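Local coordinates for hypothetical protein (Bacteroides caccae, PDB 4M8R), which is of unknown function but joins an N-terminal immunoglobulin-like domain to a WD40-like domain of the beta-propeller class, at residues M81-P86 with D180-E185; R153-L158 with S418-N423; Q159-L164 with P176-F181. All coordinates share one frame; numbering follows the deposited sequence.

The three contacts show how a few residues of one blade can be joined to a second domain, to the adjoining blade and to each other. Contact 1 joins the immunoglobulin-like domain to the propeller, contact 3 lies at the open end of a hairpin inside a blade, and contact 2 packs that blade's first strand against the C-terminal strand. Contacts 1 and 3 share Asp180 and Phe181, their centres about 10 Å apart; Arg84 NH2 lies 2.8 Å from Thr161 O. Contacts 2 and 3 are about 9 Å apart between centres, with Asn423 O 2.9 Å from Tyr162 N. Bound 1,2-ethanediol, probably from the crystallisation liquor, is found about 4 Å from the Arg84 side chain and, likewise, about 4 Å from that of Thr161.

Contact 1: M81-P86 with D180-E185; sequences MPYRKP and DFCTGE
Arg84 and Asp180 meet tip to tip across the boundary between two domains, in a salt bridge held by two nitrogens. NH1 of Arg84 donates to OD2 of Asp180 at 2.9 Å, on the syn side of that oxygen, while NH2 of Arg84 reaches OD1 of Asp180 at 3.0 Å from above the carboxylate plane. The two flat groups are therefore turned 61° apart instead of lying coplanar. From CG to NE the arginine chain is extended (chi2 -173°, chi3 168°), carrying NE out from its loop. On the acid, OD1 of Asp180 also accepts from Cys182 N at 2.7 Å, and this donor arrives from the opposite face of the carboxylate to NH2; the resulting Asx turn helps to fix the rotation of the carboxylate. Arg84 NH2 has a further acceptor in Thr161 O.

Cys182 touches both Arg84 and Tyr83. Its SG lies 3.6 Å above the guanidinium plane of Arg84, towards the rim. Its CB sits over the centre of the Tyr83 ring, 3.7 Å from the centroid, in a CH-pi contact, with SG placed obliquely to the same ring. The methyl CG2 of Thr183 adds a looser touch, 3.9 Å from Tyr83 CE1. Ion pair and aromatic cover thus stand next to each other in a small interdomain joint, where a loop of the N-terminal immunoglobulin-like fold docks on the turn between strands 173-180 and 186-188 of a WD40-like propeller blade.

Contact 2: R153-L158 with S418-N423; sequences RSVVNL and SVVWAN
Asn157 lies against the last two residues of the chain, its CB and CG resting on the Ala422 methyl and its amide reaching the C-terminal Asn423. CG is anti to the backbone N (chi1 168°), and CG stands 3.5 Å from Ala422 CB. From there ND2 of Asn157 donates to Asn423 O at 3.0 Å; it lies in the plane of the acceptor's carboxylate, although Asn423 O is itself tilted somewhat from the amide plane of Asn157. The other end of the amide, OD1 of Asn157, receives a weak bond from Asn423 N at 3.4 Å. ND2 also serves Gly163 O, so one amide ties the chain end to the neighbouring strand of its own blade.

Val420 and Val155 carry the apolar half. The two isopropyl groups cross at about a right angle and touch through their CG1 methyls, 4.0 Å apart. CG2 of Val420, anti to its own backbone N, turns instead to the opposing backbone and lies 3.9 Å from Val156 CA. Leu164 packs on both valines.

Strand 419-422 pairs with strand 118-123, whereas strand 153-156 begins the next four-stranded sheet; residues 155-158 and 420-423 run 27° apart. This is consistent with innermost strands of adjacent blades, the C-terminal strand completing the N-terminal blade in the velcro closure common in propellers. An alanine in place of Asn157 would probably cost Asn423 O one donor, deprive Gly163 O of the ND2 bond and leave Asn423 N without its weak acceptor. Apolar packing thus gives way to amide bonding towards the C terminus, where a buried carboxylate, likely to be negatively charged, is met at Asn423 O by Asn157 ND2 and Tyr162 N.

Contact 3: Q159-L164 with P176-F181; sequences QKTYGL and PFFLDF
Phe181 turns the edge of its ring to the face of Tyr162 in a T-shaped pair, with planes at 75° and centroids 5.2 Å apart. Phe181 CB also lies over that tyrosine face, offset towards the rim, and comes within 3.4 Å of Tyr162 CE2. The phenylalanine ring meets the next residues too: CA of Gly163 lies over one of its faces, 3.9 Å from the centroid, and CZ of Phe181 touches Leu164 CG at 3.5 Å, the two side chains crossing obliquely. Tyr120 of the adjoining blade stacks on Phe181 as well.

The rings sit at the open end of the antiparallel hairpin of strands 163-170 and 173-180, the two middle strands of a four-stranded propeller blade. Leu164 and Leu179 form a hydrogen-bonded pair, Leu164 N giving to Leu179 O at 2.9 Å and Leu179 N to Leu164 O at 2.7 Å. Gly163 and Asp180 follow as a non-hydrogen-bonded pair, and beyond this last bridge Phe181 N donates to Tyr162 O.

Phe178, its CG anti to the backbone N (chi1 173°), meets Gly163 through CE1 and CZ. Its CE1 stands 3.5 Å from Gly163 CA, which lies obliquely to the ring, while Thr161 O is at the ring edge near CZ. A CB at Gly163 would probably collide with Phe178 CZ and Leu179 O, so the close pairing depends on glycine.

Contact 1: M81-P86 with D180-E185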
# COMPACT_ATOMS: atom_id res chain seq x y z
N MSE A 81 -10.17 -20.56 23.07
CA MSE A 81 -9.49 -20.40 21.79
C MSE A 81 -10.14 -19.25 21.05
O MSE A 81 -11.37 -19.15 21.00
CB MSE A 81 -9.57 -21.68 20.96
CG MSE A 81 -8.97 -22.91 21.66
SE MSE A 81 -7.11 -22.61 22.21
CE MSE A 81 -6.30 -22.31 20.45
N PRO A 82 -9.33 -18.35 20.48
CA PRO A 82 -9.85 -17.14 19.85
C PRO A 82 -10.38 -17.30 18.43
O PRO A 82 -9.98 -18.21 17.69
CB PRO A 82 -8.64 -16.22 19.83
CG PRO A 82 -7.48 -17.14 19.71
CD PRO A 82 -7.85 -18.35 20.50
N TYR A 83 -11.28 -16.39 18.06
CA TYR A 83 -11.73 -16.21 16.69
C TYR A 83 -10.79 -15.26 15.95
O TYR A 83 -9.84 -14.75 16.54
CB TYR A 83 -13.15 -15.62 16.67
CG TYR A 83 -14.22 -16.58 17.15
CD1 TYR A 83 -14.52 -16.70 18.50
CD2 TYR A 83 -14.94 -17.35 16.24
CE1 TYR A 83 -15.50 -17.58 18.93
CE2 TYR A 83 -15.92 -18.22 16.66
CZ TYR A 83 -16.20 -18.33 18.01
OH TYR A 83 -17.18 -19.21 18.43
N ARG A 84 -11.05 -15.07 14.66
CA ARG A 84 -10.41 -14.04 13.82
C ARG A 84 -8.99 -14.36 13.34
O ARG A 84 -8.34 -13.50 12.76
CB ARG A 84 -10.46 -12.65 14.47
CG ARG A 84 -11.87 -12.21 14.83
CD ARG A 84 -11.93 -10.77 15.32
NE ARG A 84 -13.31 -10.30 15.38
CZ ARG A 84 -14.18 -10.58 16.36
NH1 ARG A 84 -13.82 -11.32 17.40
NH2 ARG A 84 -15.42 -10.11 16.28
N LYS A 85 -8.52 -15.58 13.56
CA LYS A 85 -7.28 -16.01 12.92
C LYS A 85 -7.61 -17.05 11.86
O LYS A 85 -8.65 -17.70 11.93
CB LYS A 85 -6.30 -16.61 13.93
CG LYS A 85 -6.21 -15.87 15.25
CD LYS A 85 -5.74 -14.44 15.09
CE LYS A 85 -5.70 -13.73 16.44
NZ LYS A 85 -7.00 -13.79 17.16
N PRO A 86 -6.74 -17.21 10.86
CA PRO A 86 -6.88 -18.34 9.94
C PRO A 86 -6.55 -19.66 10.62
O PRO A 86 -6.10 -19.67 11.78
CB PRO A 86 -5.86 -18.05 8.84
CG PRO A 86 -4.92 -17.06 9.43
CD PRO A 86 -5.68 -16.27 10.44
N ASP A 180 -19.68 -8.40 20.31
CA ASP A 180 -18.94 -9.28 19.41
C ASP A 180 -19.88 -10.33 18.83
O ASP A 180 -20.45 -11.12 19.57
CB ASP A 180 -17.79 -9.96 20.18
CG ASP A 180 -16.88 -10.80 19.28
OD1 ASP A 180 -17.34 -11.34 18.26
OD2 ASP A 180 -15.68 -10.93 19.62
N PHE A 181 -20.04 -10.34 17.51
CA PHE A 181 -20.94 -11.30 16.86
C PHE A 181 -20.50 -12.76 17.02
O PHE A 181 -21.34 -13.64 17.08
CB PHE A 181 -21.11 -11.01 15.36
CG PHE A 181 -21.98 -9.82 15.03
CD1 PHE A 181 -23.07 -9.47 15.82
CD2 PHE A 181 -21.73 -9.07 13.89
CE1 PHE A 181 -23.87 -8.38 15.49
CE2 PHE A 181 -22.53 -7.99 13.55
CZ PHE A 181 -23.60 -7.65 14.35
N CYS A 182 -19.19 -13.00 17.09
CA CYS A 182 -18.66 -14.36 17.26
C CYS A 182 -19.13 -15.03 18.55
O CYS A 182 -19.47 -16.20 18.55
CB CYS A 182 -17.13 -14.36 17.25
SG CYS A 182 -16.36 -13.78 15.73
N THR A 183 -19.12 -14.27 19.65
CA THR A 183 -19.41 -14.82 20.98
C THR A 183 -20.70 -14.31 21.61
O THR A 183 -21.20 -14.92 22.55
CB THR A 183 -18.28 -14.47 21.96
OG1 THR A 183 -18.09 -13.05 22.00
CG2 THR A 183 -16.98 -15.15 21.53
N GLY A 184 -21.23 -13.20 21.11
CA GLY A 184 -22.39 -12.55 21.74
C GLY A 184 -22.04 -11.84 23.04
O GLY A 184 -22.93 -11.43 23.78
N GLU A 185 -20.74 -11.68 23.31
CA GLU A 185 -20.27 -11.04 24.53
C GLU A 185 -20.05 -9.54 24.35
O GLU A 185 -19.76 -9.07 23.24
CB GLU A 185 -18.98 -11.69 25.01
CG GLU A 185 -19.18 -13.02 25.73
CD GLU A 185 -17.87 -13.70 26.10
OE1 GLU A 185 -16.80 -13.23 25.65
OE2 GLU A 185 -17.92 -14.70 26.84

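Contact 2: R153-L158 with S418-N423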
# COMPACT_ATOMS: atom_id res chain seq x y z
N ARG A 153 -27.72 1.79 22.19
CA ARG A 153 -28.14 3.02 21.53
C ARG A 153 -27.05 3.50 20.58
O ARG A 153 -25.87 3.22 20.79
CB ARG A 153 -28.36 4.06 22.61
CG ARG A 153 -29.27 5.21 22.26
CD ARG A 153 -29.63 5.97 23.53
NE ARG A 153 -28.44 6.51 24.20
CZ ARG A 153 -28.15 7.80 24.33
NH1 ARG A 153 -28.97 8.75 23.87
NH2 ARG A 153 -27.04 8.16 24.96
N SER A 154 -27.44 4.24 19.54
CA SER A 154 -26.48 4.87 18.62
C SER A 154 -25.56 3.82 18.01
O SER A 154 -24.34 3.96 18.01
CB SER A 154 -25.67 5.93 19.37
OG SER A 154 -24.93 6.72 18.46
N VAL A 155 -26.17 2.77 17.49
CA VAL A 155 -25.44 1.58 17.09
C VAL A 155 -24.75 1.77 15.74
O VAL A 155 -25.38 2.18 14.77
CB VAL A 155 -26.37 0.36 17.05
CG1 VAL A 155 -25.59 -0.89 16.66
CG2 VAL A 155 -27.02 0.18 18.42
N VAL A 156 -23.46 1.45 15.71
CA VAL A 156 -22.64 1.63 14.52
C VAL A 156 -21.66 0.47 14.39
O VAL A 156 -21.50 -0.33 15.30
CB VAL A 156 -21.82 2.93 14.59
CG1 VAL A 156 -22.74 4.13 14.63
CG2 VAL A 156 -20.90 2.94 15.81
N ASN A 157 -21.00 0.40 13.23
CA ASN A 157 -20.03 -0.65 12.96
C ASN A 157 -18.70 -0.05 12.56
O ASN A 157 -18.65 0.91 11.81
CB ASN A 157 -20.53 -1.55 11.84
CG ASN A 157 -19.45 -2.47 11.30
OD1 ASN A 157 -18.99 -2.31 10.17
ND2 ASN A 157 -19.04 -3.46 12.10
N LEU A 158 -17.62 -0.62 13.08
CA LEU A 158 -16.30 -0.36 12.54
C LEU A 158 -15.99 -1.50 11.59
O LEU A 158 -15.98 -2.65 11.99
CB LEU A 158 -15.25 -0.29 13.64
CG LEU A 158 -13.81 -0.09 13.16
CD1 LEU A 158 -13.69 1.17 12.32
CD2 LEU A 158 -12.88 -0.04 14.36
N SER A 418 -33.92 1.31 14.48
CA SER A 418 -32.52 1.47 14.10
C SER A 418 -32.06 0.25 13.32
O SER A 418 -32.30 -0.89 13.74
CB SER A 418 -31.65 1.64 15.34
OG SER A 418 -32.13 2.70 16.15
N VAL A 419 -31.42 0.50 12.19
CA VAL A 419 -30.71 -0.55 11.46
C VAL A 419 -29.29 -0.09 11.18
O VAL A 419 -29.03 1.11 11.12
CB VAL A 419 -31.40 -0.93 10.13
CG1 VAL A 419 -32.74 -1.60 10.41
CG2 VAL A 419 -31.58 0.29 9.23
N VAL A 420 -28.39 -1.04 11.01
CA VAL A 420 -26.98 -0.74 10.81
C VAL A 420 -26.34 -1.74 9.86
O VAL A 420 -26.55 -2.95 9.98
CB VAL A 420 -26.22 -0.73 12.17
CG1 VAL A 420 -26.48 -2.01 12.96
CG2 VAL A 420 -24.73 -0.51 11.95
N TRP A 421 -25.57 -1.23 8.91
CA TRP A 421 -24.74 -2.08 8.06
C TRP A 421 -23.47 -2.47 8.84
O TRP A 421 -22.89 -1.64 9.54
CB TRP A 421 -24.33 -1.34 6.79
CG TRP A 421 -25.36 -1.33 5.70
CD1 TRP A 421 -26.04 -0.24 5.23
CD2 TRP A 421 -25.81 -2.45 4.94
NE1 TRP A 421 -26.88 -0.62 4.22
CE2 TRP A 421 -26.77 -1.97 4.02
CE3 TRP A 421 -25.50 -3.81 4.94
CZ2 TRP A 421 -27.42 -2.80 3.11
CZ3 TRP A 421 -26.15 -4.64 4.03
CH2 TRP A 421 -27.10 -4.13 3.13
N ALA A 422 -23.04 -3.72 8.71
CA ALA A 422 -21.85 -4.17 9.43
C ALA A 422 -21.16 -5.35 8.78
O ALA A 422 -21.79 -6.18 8.14
CB ALA A 422 -22.21 -4.52 10.86
N ASN A 423 -19.84 -5.38 8.93
CA ASN A 423 -19.04 -6.58 8.70
C ASN A 423 -17.90 -6.63 9.71
O ASN A 423 -17.87 -5.82 10.65
CB ASN A 423 -18.52 -6.63 7.26
CG ASN A 423 -17.42 -5.63 6.98
OD1 ASN A 423 -17.20 -4.69 7.75
ND2 ASN A 423 -16.71 -5.82 5.88
OXT ASN A 423 -16.99 -7.46 9.61

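Contact 3: Q159-L164 with P176-F181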
# COMPACT_ATOMS: atom_id res chain seq x y z
N GLN A 159 -15.74 -1.17 10.33
CA GLN A 159 -15.59 -2.20 9.31
C GLN A 159 -14.57 -3.27 9.73
O GLN A 159 -13.54 -2.96 10.32
CB GLN A 159 -15.21 -1.60 7.95
CG GLN A 159 -13.91 -0.81 7.92
CD GLN A 159 -13.43 -0.51 6.50
OE1 GLN A 159 -14.06 -0.91 5.52
NE2 GLN A 159 -12.30 0.18 6.40
N LYS A 160 -14.91 -4.52 9.43
CA LYS A 160 -14.07 -5.71 9.68
C LYS A 160 -14.03 -6.20 11.12
O LYS A 160 -13.39 -7.21 11.39
CB LYS A 160 -12.65 -5.51 9.16
CG LYS A 160 -12.58 -5.15 7.68
CD LYS A 160 -11.14 -4.97 7.24
CE LYS A 160 -11.05 -4.64 5.77
NZ LYS A 160 -9.65 -4.34 5.37
N THR A 161 -14.70 -5.52 12.04
CA THR A 161 -14.71 -5.95 13.44
C THR A 161 -15.68 -7.08 13.73
O THR A 161 -15.57 -7.75 14.75
CB THR A 161 -15.03 -4.78 14.39
OG1 THR A 161 -16.29 -4.20 14.04
CG2 THR A 161 -13.94 -3.73 14.29
N TYR A 162 -16.63 -7.29 12.82
CA TYR A 162 -17.70 -8.30 12.98
C TYR A 162 -18.36 -8.18 14.35
O TYR A 162 -18.39 -9.13 15.14
CB TYR A 162 -17.18 -9.73 12.73
CG TYR A 162 -18.29 -10.73 12.44
CD1 TYR A 162 -19.16 -10.55 11.36
CD2 TYR A 162 -18.47 -11.87 13.22
CE1 TYR A 162 -20.17 -11.45 11.08
CE2 TYR A 162 -19.48 -12.78 12.95
CZ TYR A 162 -20.33 -12.57 11.88
OH TYR A 162 -21.33 -13.47 11.60
N GLY A 163 -18.89 -6.99 14.59
CA GLY A 163 -19.65 -6.69 15.79
C GLY A 163 -20.12 -5.25 15.75
O GLY A 163 -19.84 -4.53 14.79
N LEU A 164 -20.83 -4.83 16.80
CA LEU A 164 -21.45 -3.50 16.83
C LEU A 164 -21.00 -2.69 18.02
O LEU A 164 -20.91 -3.20 19.13
CB LEU A 164 -22.97 -3.63 16.87
CG LEU A 164 -23.61 -4.39 15.71
CD1 LEU A 164 -25.09 -4.61 15.98
CD2 LEU A 164 -23.40 -3.65 14.40
N PRO A 176 -19.35 3.56 25.95
CA PRO A 176 -19.29 2.77 24.73
C PRO A 176 -19.01 1.29 24.98
O PRO A 176 -18.15 0.95 25.81
CB PRO A 176 -18.13 3.40 23.96
CG PRO A 176 -17.25 3.96 25.01
CD PRO A 176 -18.16 4.41 26.11
N PHE A 177 -19.73 0.43 24.26
CA PHE A 177 -19.53 -1.01 24.29
C PHE A 177 -19.44 -1.59 22.89
O PHE A 177 -19.99 -1.04 21.95
CB PHE A 177 -20.70 -1.68 25.00
CG PHE A 177 -20.73 -1.42 26.47
CD1 PHE A 177 -20.08 -2.26 27.34
CD2 PHE A 177 -21.41 -0.32 26.97
CE1 PHE A 177 -20.10 -2.02 28.70
CE2 PHE A 177 -21.43 -0.07 28.32
CZ PHE A 177 -20.78 -0.92 29.19
N PHE A 178 -18.75 -2.72 22.78
CA PHE A 178 -18.68 -3.50 21.55
C PHE A 178 -19.36 -4.84 21.78
O PHE A 178 -18.99 -5.58 22.70
CB PHE A 178 -17.22 -3.71 21.15
CG PHE A 178 -17.04 -4.64 19.98
CD1 PHE A 178 -17.32 -4.22 18.69
CD2 PHE A 178 -16.55 -5.93 20.16
CE1 PHE A 178 -17.15 -5.06 17.61
CE2 PHE A 178 -16.37 -6.78 19.08
CZ PHE A 178 -16.67 -6.35 17.81
N LEU A 179 -20.37 -5.15 20.97
CA LEU A 179 -20.99 -6.47 20.97
C LEU A 179 -20.33 -7.32 19.90
O LEU A 179 -20.42 -7.00 18.72
CB LEU A 179 -22.49 -6.37 20.68
CG LEU A 179 -23.18 -7.71 20.42
CD1 LEU A 179 -23.11 -8.60 21.66
CD2 LEU A 179 -24.62 -7.50 19.99
N ASP A 180 -19.68 -8.40 20.31
CA ASP A 180 -18.94 -9.28 19.41
C ASP A 180 -19.88 -10.33 18.83
O ASP A 180 -20.45 -11.12 19.57
CB ASP A 180 -17.79 -9.96 20.18
CG ASP A 180 -16.88 -10.80 19.28
OD1 ASP A 180 -17.34 -11.34 18.26
OD2 ASP A 180 -15.68 -10.93 19.62
N PHE A 181 -20.04 -10.34 17.51
CA PHE A 181 -20.94 -11.30 16.86
C PHE A 181 -20.50 -12.76 17.02
O PHE A 181 -21.34 -13.64 17.08
CB PHE A 181 -21.11 -11.01 15.36
CG PHE A 181 -21.98 -9.82 15.03
CD1 PHE A 181 -23.07 -9.47 15.82
CD2 PHE A 181 -21.73 -9.07 13.89
CE1 PHE A 181 -23.87 -8.38 15.49
CE2 PHE A 181 -22.53 -7.99 13.55
CZ PHE A 181 -23.60 -7.65 14.35